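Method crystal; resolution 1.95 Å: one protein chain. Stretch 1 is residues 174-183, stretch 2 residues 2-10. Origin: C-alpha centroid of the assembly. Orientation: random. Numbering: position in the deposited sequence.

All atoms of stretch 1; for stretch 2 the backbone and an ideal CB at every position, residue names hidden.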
ATOM      1  N   VAL A 174      14.705 -13.400  -4.302  1.00 43.60           N
ATOM      2  CA  VAL A 174      14.372 -12.721  -5.548  1.00 43.63           C
ATOM      3  C   VAL A 174      14.587 -11.208  -5.458  1.00 41.15           C
ATOM      4  O   VAL A 174      14.631 -10.512  -6.476  1.00 42.23           O
ATOM      5  CB  VAL A 174      12.918 -13.014  -5.966  1.00 43.50           C
ATOM      6  CG1 VAL A 174      11.932 -12.212  -5.110  1.00 36.05           C
ATOM      7  CG2 VAL A 174      12.725 -12.729  -7.450  1.00 49.65           C
ATOM      8  N   LEU A 175      14.728 -10.708  -4.237  1.00 38.49           N
ATOM      9  CA  LEU A 175      14.939  -9.284  -4.011  1.00 36.63           C
ATOM     10  C   LEU A 175      16.407  -8.930  -3.764  1.00 39.32           C
ATOM     11  O   LEU A 175      16.699  -7.869  -3.234  1.00 38.09           O
ATOM     12  CB  LEU A 175      14.092  -8.810  -2.822  1.00 32.56           C
ATOM     13  CG  LEU A 175      12.587  -9.072  -2.924  1.00 29.75           C
ATOM     14  CD1 LEU A 175      11.831  -8.287  -1.855  1.00 31.86           C
ATOM     15  CD2 LEU A 175      12.080  -8.722  -4.299  1.00 31.15           C
ATOM     16  N   ASN A 176      17.327  -9.818  -4.139  1.00 43.51           N
ATOM     17  CA  ASN A 176      18.738  -9.610  -3.830  1.00 46.60           C
ATOM     18  C   ASN A 176      19.330  -8.386  -4.510  1.00 47.15           C
ATOM     19  O   ASN A 176      20.316  -7.836  -4.036  1.00 48.44           O
ATOM     20  CB  ASN A 176      19.558 -10.852  -4.192  1.00 56.66           C
ATOM     21  CG  ASN A 176      19.634 -11.836  -3.047  1.00 61.50           C
ATOM     22  OD1 ASN A 176      18.977 -11.650  -2.018  1.00 61.55           O
ATOM     23  ND2 ASN A 176      20.434 -12.884  -3.209  1.00 65.99           N
ATOM     24  N   GLY A 177      18.728  -7.959  -5.613  1.00 46.63           N
ATOM     25  CA  GLY A 177      19.149  -6.737  -6.271  1.00 47.95           C
ATOM     26  C   GLY A 177      18.632  -5.460  -5.620  1.00 47.04           C
ATOM     27  O   GLY A 177      19.090  -4.367  -5.957  1.00 44.46           O
ATOM     28  N   MET A 178      17.684  -5.595  -4.692  1.00 40.24           N
ATOM     29  CA  MET A 178      17.002  -4.444  -4.092  1.00 37.40           C
ATOM     30  C   MET A 178      17.552  -4.069  -2.713  1.00 36.95           C
ATOM     31  O   MET A 178      18.217  -4.868  -2.063  1.00 38.22           O
ATOM     32  CB  MET A 178      15.503  -4.726  -3.952  1.00 34.37           C
ATOM     33  CG  MET A 178      14.828  -5.334  -5.179  1.00 50.26           C
ATOM     34  SD  MET A 178      14.386  -4.131  -6.442  1.00 39.69           S
ATOM     35  CE  MET A 178      15.915  -4.035  -7.360  1.00 43.28           C
ATOM     36  N   ALA A 179      17.235  -2.857  -2.263  1.00 34.14           N
ATOM     37  CA  ALA A 179      17.611  -2.408  -0.929  1.00 36.58           C
ATOM     38  C   ALA A 179      17.195  -3.404   0.169  1.00 35.85           C
ATOM     39  O   ALA A 179      17.977  -3.684   1.067  1.00 37.28           O
ATOM     40  CB  ALA A 179      17.017  -1.033  -0.649  1.00 38.39           C
ATOM     41  N   LEU A 180      15.973  -3.936   0.103  1.00 33.86           N
ATOM     42  CA  LEU A 180      15.519  -4.872   1.141  1.00 33.41           C
ATOM     43  C   LEU A 180      16.347  -6.163   1.122  1.00 32.47           C
ATOM     44  O   LEU A 180      16.667  -6.721   2.173  1.00 33.13           O
ATOM     45  CB  LEU A 180      14.033  -5.207   0.987  1.00 31.92           C
ATOM     46  CG  LEU A 180      13.481  -6.246   1.970  1.00 31.58           C
ATOM     47  CD1 LEU A 180      13.605  -5.771   3.422  1.00 33.91           C
ATOM     48  CD2 LEU A 180      12.018  -6.568   1.646  1.00 30.53           C
ATOM     49  N   GLY A 181      16.672  -6.636  -0.076  1.00 31.16           N
ATOM     50  CA  GLY A 181      17.551  -7.784  -0.224  1.00 30.81           C
ATOM     51  C   GLY A 181      18.948  -7.526   0.321  1.00 33.03           C
ATOM     52  O   GLY A 181      19.539  -8.389   0.959  1.00 33.41           O
ATOM     53  N   LYS A 182      19.479  -6.337   0.068  1.00 34.77           N
ATOM     54  CA  LYS A 182      20.768  -5.938   0.621  1.00 37.55           C
ATOM     55  C   LYS A 182      20.726  -5.921   2.148  1.00 38.81           C
ATOM     56  O   LYS A 182      21.692  -6.322   2.807  1.00 40.35           O
ATOM     57  CB  LYS A 182      21.182  -4.564   0.094  1.00 39.58           C
ATOM     58  CG  LYS A 182      21.494  -4.534  -1.398  1.00 46.95           C
ATOM     59  CD  LYS A 182      22.128  -3.203  -1.794  1.00 52.54           C
ATOM     60  CE  LYS A 182      22.500  -3.165  -3.273  1.00 55.78           C
ATOM     61  NZ  LYS A 182      21.304  -3.001  -4.152  1.00 50.25           N
ATOM     62  N   GLU A 183      19.606  -5.452   2.702  1.00 38.42           N
ATOM     63  CA  GLU A 183      19.429  -5.428   4.148  1.00 39.76           C
ATOM     64  C   GLU A 183      19.474  -6.841   4.723  1.00 38.37           C
ATOM     65  O   GLU A 183      20.148  -7.088   5.715  1.00 39.87           O
ATOM     66  CB  GLU A 183      18.112  -4.748   4.542  1.00 39.80           C
ATOM     67  CG  GLU A 183      17.832  -4.823   6.044  1.00 41.31           C
ATOM     68  CD  GLU A 183      16.462  -4.271   6.443  1.00 49.63           C
ATOM     69  OE1 GLU A 183      15.790  -3.646   5.598  1.00 51.94           O
ATOM     70  OE2 GLU A 183      16.055  -4.460   7.612  1.00 55.69           O
ATOM     71  N   UNK A   2      17.141   5.555  -9.367  1.00 32.58           N
ATOM     72  CA  UNK A   2      16.481   4.323  -9.790  1.00 31.52           C
ATOM     73  C   UNK A   2      17.257   3.536 -10.850  1.00 34.15           C
ATOM     74  O   UNK A   2      17.851   4.111 -11.752  1.00 33.72           O
ATOM     75  CB  UNK A   2      15.088   4.655 -10.329  1.00 31.52           C
ATOM     76  N   UNK A   3      17.203   2.213 -10.742  1.00 34.26           N
ATOM     77  CA  UNK A   3      17.758   1.321 -11.748  1.00 33.83           C
ATOM     78  C   UNK A   3      16.625   0.745 -12.582  1.00 37.71           C
ATOM     79  O   UNK A   3      15.493   0.661 -12.115  1.00 31.96           O
ATOM     80  CB  UNK A   3      18.580   0.205 -11.101  1.00 33.83           C
ATOM     81  N   UNK A   4      16.948   0.348 -13.807  1.00 35.02           N
ATOM     82  CA  UNK A   4      15.978  -0.236 -14.723  1.00 41.57           C
ATOM     83  C   UNK A   4      15.265  -1.391 -14.055  1.00 41.56           C
ATOM     84  O   UNK A   4      14.035  -1.439 -14.030  1.00 39.99           O
ATOM     85  CB  UNK A   4      16.656  -0.701 -16.013  1.00 41.57           C
ATOM     86  N   UNK A   5      16.047  -2.294 -13.470  1.00 41.53           N
ATOM     87  CA  UNK A   5      15.489  -3.465 -12.800  1.00 42.13           C
ATOM     88  C   UNK A   5      14.505  -3.091 -11.685  1.00 43.00           C
ATOM     89  O   UNK A   5      13.539  -3.806 -11.454  1.00 42.82           O
ATOM     90  CB  UNK A   5      16.621  -4.318 -12.224  1.00 42.13           C
ATOM     91  N   UNK A   6      14.744  -1.976 -11.001  1.00 32.22           N
ATOM     92  CA  UNK A   6      13.840  -1.558  -9.926  1.00 32.74           C
ATOM     93  C   UNK A   6      12.520  -1.048 -10.506  1.00 33.92           C
ATOM     94  O   UNK A   6      11.445  -1.354  -9.991  1.00 32.76           O
ATOM     95  CB  UNK A   6      14.494  -0.476  -9.064  1.00 32.74           C
ATOM     96  N   UNK A   7      12.612  -0.265 -11.576  1.00 32.44           N
ATOM     97  CA  UNK A   7      11.425   0.210 -12.265  1.00 32.17           C
ATOM     98  C   UNK A   7      10.629  -1.016 -12.728  1.00 32.62           C
ATOM     99  O   UNK A   7       9.419  -1.103 -12.501  1.00 35.96           O
ATOM    100  CB  UNK A   7      11.791   1.118 -13.441  1.00 32.17           C
ATOM    101  N   UNK A   8      11.321  -1.986 -13.311  1.00 32.86           N
ATOM    102  CA  UNK A   8      10.686  -3.213 -13.776  1.00 37.40           C
ATOM    103  C   UNK A   8      10.048  -4.048 -12.663  1.00 34.69           C
ATOM    104  O   UNK A   8       8.911  -4.500 -12.815  1.00 33.14           O
ATOM    105  CB  UNK A   8      11.720  -4.066 -14.514  1.00 37.40           C
ATOM    106  N   UNK A   9      10.765  -4.274 -11.561  1.00 33.63           N
ATOM    107  CA  UNK A   9      10.212  -5.079 -10.465  1.00 33.14           C
ATOM    108  C   UNK A   9       9.015  -4.379  -9.815  1.00 30.99           C
ATOM    109  O   UNK A   9       8.049  -5.024  -9.381  1.00 28.88           O
ATOM    110  CB  UNK A   9      11.289  -5.358  -9.415  1.00 33.14           C
ATOM    111  N   UNK A  10       9.087  -3.056  -9.746  1.00 29.61           N
ATOM    112  CA  UNK A  10       7.993  -2.285  -9.188  1.00 29.85           C
ATOM    113  C   UNK A  10       6.726  -2.497 -10.018  1.00 30.41           C
ATOM    114  O   UNK A  10       5.640  -2.662  -9.478  1.00 28.09           O
ATOM    115  CB  UNK A  10       8.358  -0.801  -9.127  1.00 29.85           C
TER

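Position 2 has an extended backbone, and its CB lies out of reach of stretch 1. Nothing visible there selects a side chain. The deposited residue is Trp2, which makes no contact with stretch 1.

Position 3 is the N-cap, right before the helix, with phi/psi of -104/155. Its CB points toward stretch 1, but no atom there lies within 5.5 Å of it. A short polar residue such as Ser, Thr, Asp or Asn would suit an N-cap, without reaching stretch 1. Only a long side chain could arrive, and the amine of Lys182 would favour an acidic or neutral one. The deposited residue is Lys3. It runs out in an extended form, and its NZ stops 4.1 Å from Lys182 NZ. These are like charges close together, at an exposed edge.

Position 4 opens the helix and is out of reach. Many residues would suit it; Val4 is found.

Position 5 is helical and its CB points toward stretch 1, 4.9 Å from Met178 CE. The carbonyl of Gly177 lies further out. A long side chain with an apolar stem would suit, such as Lys, Arg, Gln or Met. The deposited residue is Lys5. Its CG lies 4.1 Å from Met178 CE, and its CE 3.8 Å from Gly177 O. Gly177 has no side chain; an ideal CB there would sit a tight 3.2 Å from Lys5 NZ. The Gly177 carbonyl accepts a weak bond from Lys182 NZ (3.2 Å to Gly177 O).

Position 6 has its CB sideways, 4.2 Å from Met178 CE. Past that methyl lies the free backbone N of Ala179, in the first turn of its helix. An apolar side chain could pack on the methyl; Glu or Gln could take a hydrogen bond from the backbone N of position 3 and reach toward Ala179 N, directly or through water. The deposited residue is Glu6. Glu6 CG lies 3.1 Å from Met178 CE, a tight contact for two carbons. One water joins the stretches: it donates to Glu6 OE2 (2.8 Å from the water O) and accepts from Ala179 N (2.8 Å from the water O). Glu6 OE1 takes a hydrogen bond from Lys3 N at 2.8 Å, tying its side chain back to the residue right before the helix.

Positions 7 and 8 are helical and out of reach. Stretch 1 sets no demand, so many helix-compatible residues would suit either. Ile7 and Val8 are found there.

Position 9 points its CB toward stretch 1, 4.5 Å from Met178 SD, with Leu175 CD2 beyond. Leu, Ile or Met would suit this apolar surface. The deposited residue is Ile9. Its CG2 meets Met178 SD at 3.5 Å, and its CD1 reaches Leu175 CD2 at 3.7 Å.

Position 10 has its CB sideways, with no stretch 1 atom near. The choice is open; Met10 leads its end away.

Stretch 2 2-10: WKVKEIVIM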
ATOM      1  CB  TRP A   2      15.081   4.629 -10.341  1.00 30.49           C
ATOM      2  CG  TRP A   2      14.064   4.940  -9.303  1.00 29.38           C
ATOM      3  CD1 TRP A   2      13.966   6.083  -8.565  1.00 29.82           C
ATOM      4  CD2 TRP A   2      12.973   4.103  -8.897  1.00 28.03           C
ATOM      5  NE1 TRP A   2      12.884   6.002  -7.715  1.00 28.81           N
ATOM      6  CE2 TRP A   2      12.259   4.798  -7.901  1.00 27.60           C
ATOM      7  CE3 TRP A   2      12.534   2.825  -9.279  1.00 30.50           C
ATOM      8  CZ2 TRP A   2      11.120   4.263  -7.281  1.00 27.98           C
ATOM      9  CZ3 TRP A   2      11.406   2.292  -8.664  1.00 26.41           C
ATOM     10  CH2 TRP A   2      10.714   3.012  -7.671  1.00 27.37           C
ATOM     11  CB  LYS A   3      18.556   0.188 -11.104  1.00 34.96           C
ATOM     12  CG  LYS A   3      19.632   0.647 -10.136  1.00 35.74           C
ATOM     13  CD  LYS A   3      20.360  -0.538  -9.520  1.00 49.11           C
ATOM     14  CE  LYS A   3      21.561  -0.087  -8.696  1.00 50.90           C
ATOM     15  NZ  LYS A   3      21.936  -1.103  -7.677  1.00 54.51           N
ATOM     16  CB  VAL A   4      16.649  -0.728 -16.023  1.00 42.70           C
ATOM     17  CG1 VAL A   4      15.672  -1.554 -16.848  1.00 40.13           C
ATOM     18  CG2 VAL A   4      17.187   0.450 -16.812  1.00 42.93           C
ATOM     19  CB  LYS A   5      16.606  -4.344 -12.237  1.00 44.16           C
ATOM     20  CG  LYS A   5      17.481  -3.687 -11.182  1.00 49.54           C
ATOM     21  CD  LYS A   5      18.640  -4.606 -10.790  1.00 57.47           C
ATOM     22  CE  LYS A   5      19.493  -4.015  -9.681  1.00 60.05           C
ATOM     23  NZ  LYS A   5      20.714  -4.854  -9.390  1.00 62.52           N
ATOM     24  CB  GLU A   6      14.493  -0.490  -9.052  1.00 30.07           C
ATOM     25  CG  GLU A   6      15.663  -1.023  -8.209  1.00 31.61           C
ATOM     26  CD  GLU A   6      16.535   0.087  -7.648  1.00 31.95           C
ATOM     27  OE1 GLU A   6      16.579   1.174  -8.258  1.00 31.49           O
ATOM     28  OE2 GLU A   6      17.163  -0.119  -6.596  1.00 33.08           O
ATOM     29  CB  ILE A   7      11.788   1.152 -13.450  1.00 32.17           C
ATOM     30  CG1 ILE A   7      12.408   2.451 -12.918  1.00 31.45           C
ATOM     31  CG2 ILE A   7      10.558   1.483 -14.276  1.00 35.09           C
ATOM     32  CD1 ILE A   7      13.039   3.333 -13.994  1.00 35.44           C
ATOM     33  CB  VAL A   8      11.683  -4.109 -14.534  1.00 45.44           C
ATOM     34  CG1 VAL A   8      11.026  -5.427 -14.910  1.00 47.01           C
ATOM     35  CG2 VAL A   8      12.203  -3.399 -15.778  1.00 48.40           C
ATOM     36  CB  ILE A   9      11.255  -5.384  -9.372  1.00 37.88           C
ATOM     37  CG1 ILE A   9      10.609  -6.181  -8.246  1.00 40.78           C
ATOM     38  CG2 ILE A   9      11.813  -4.109  -8.778  1.00 41.25           C
ATOM     39  CD1 ILE A   9      11.477  -6.319  -7.037  1.00 50.37           C
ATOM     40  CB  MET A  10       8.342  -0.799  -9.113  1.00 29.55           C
ATOM     41  CG  MET A  10       7.189   0.013  -8.547  1.00 28.55           C
ATOM     42  SD  MET A  10       7.415   1.787  -8.519  1.00 39.95           S
ATOM     43  CE  MET A  10       7.833   2.151 -10.225  1.00 28.41           C
TER
HETATM   44  O   HOH W   1      16.606  -0.625  -3.879  1.00 30.98           O
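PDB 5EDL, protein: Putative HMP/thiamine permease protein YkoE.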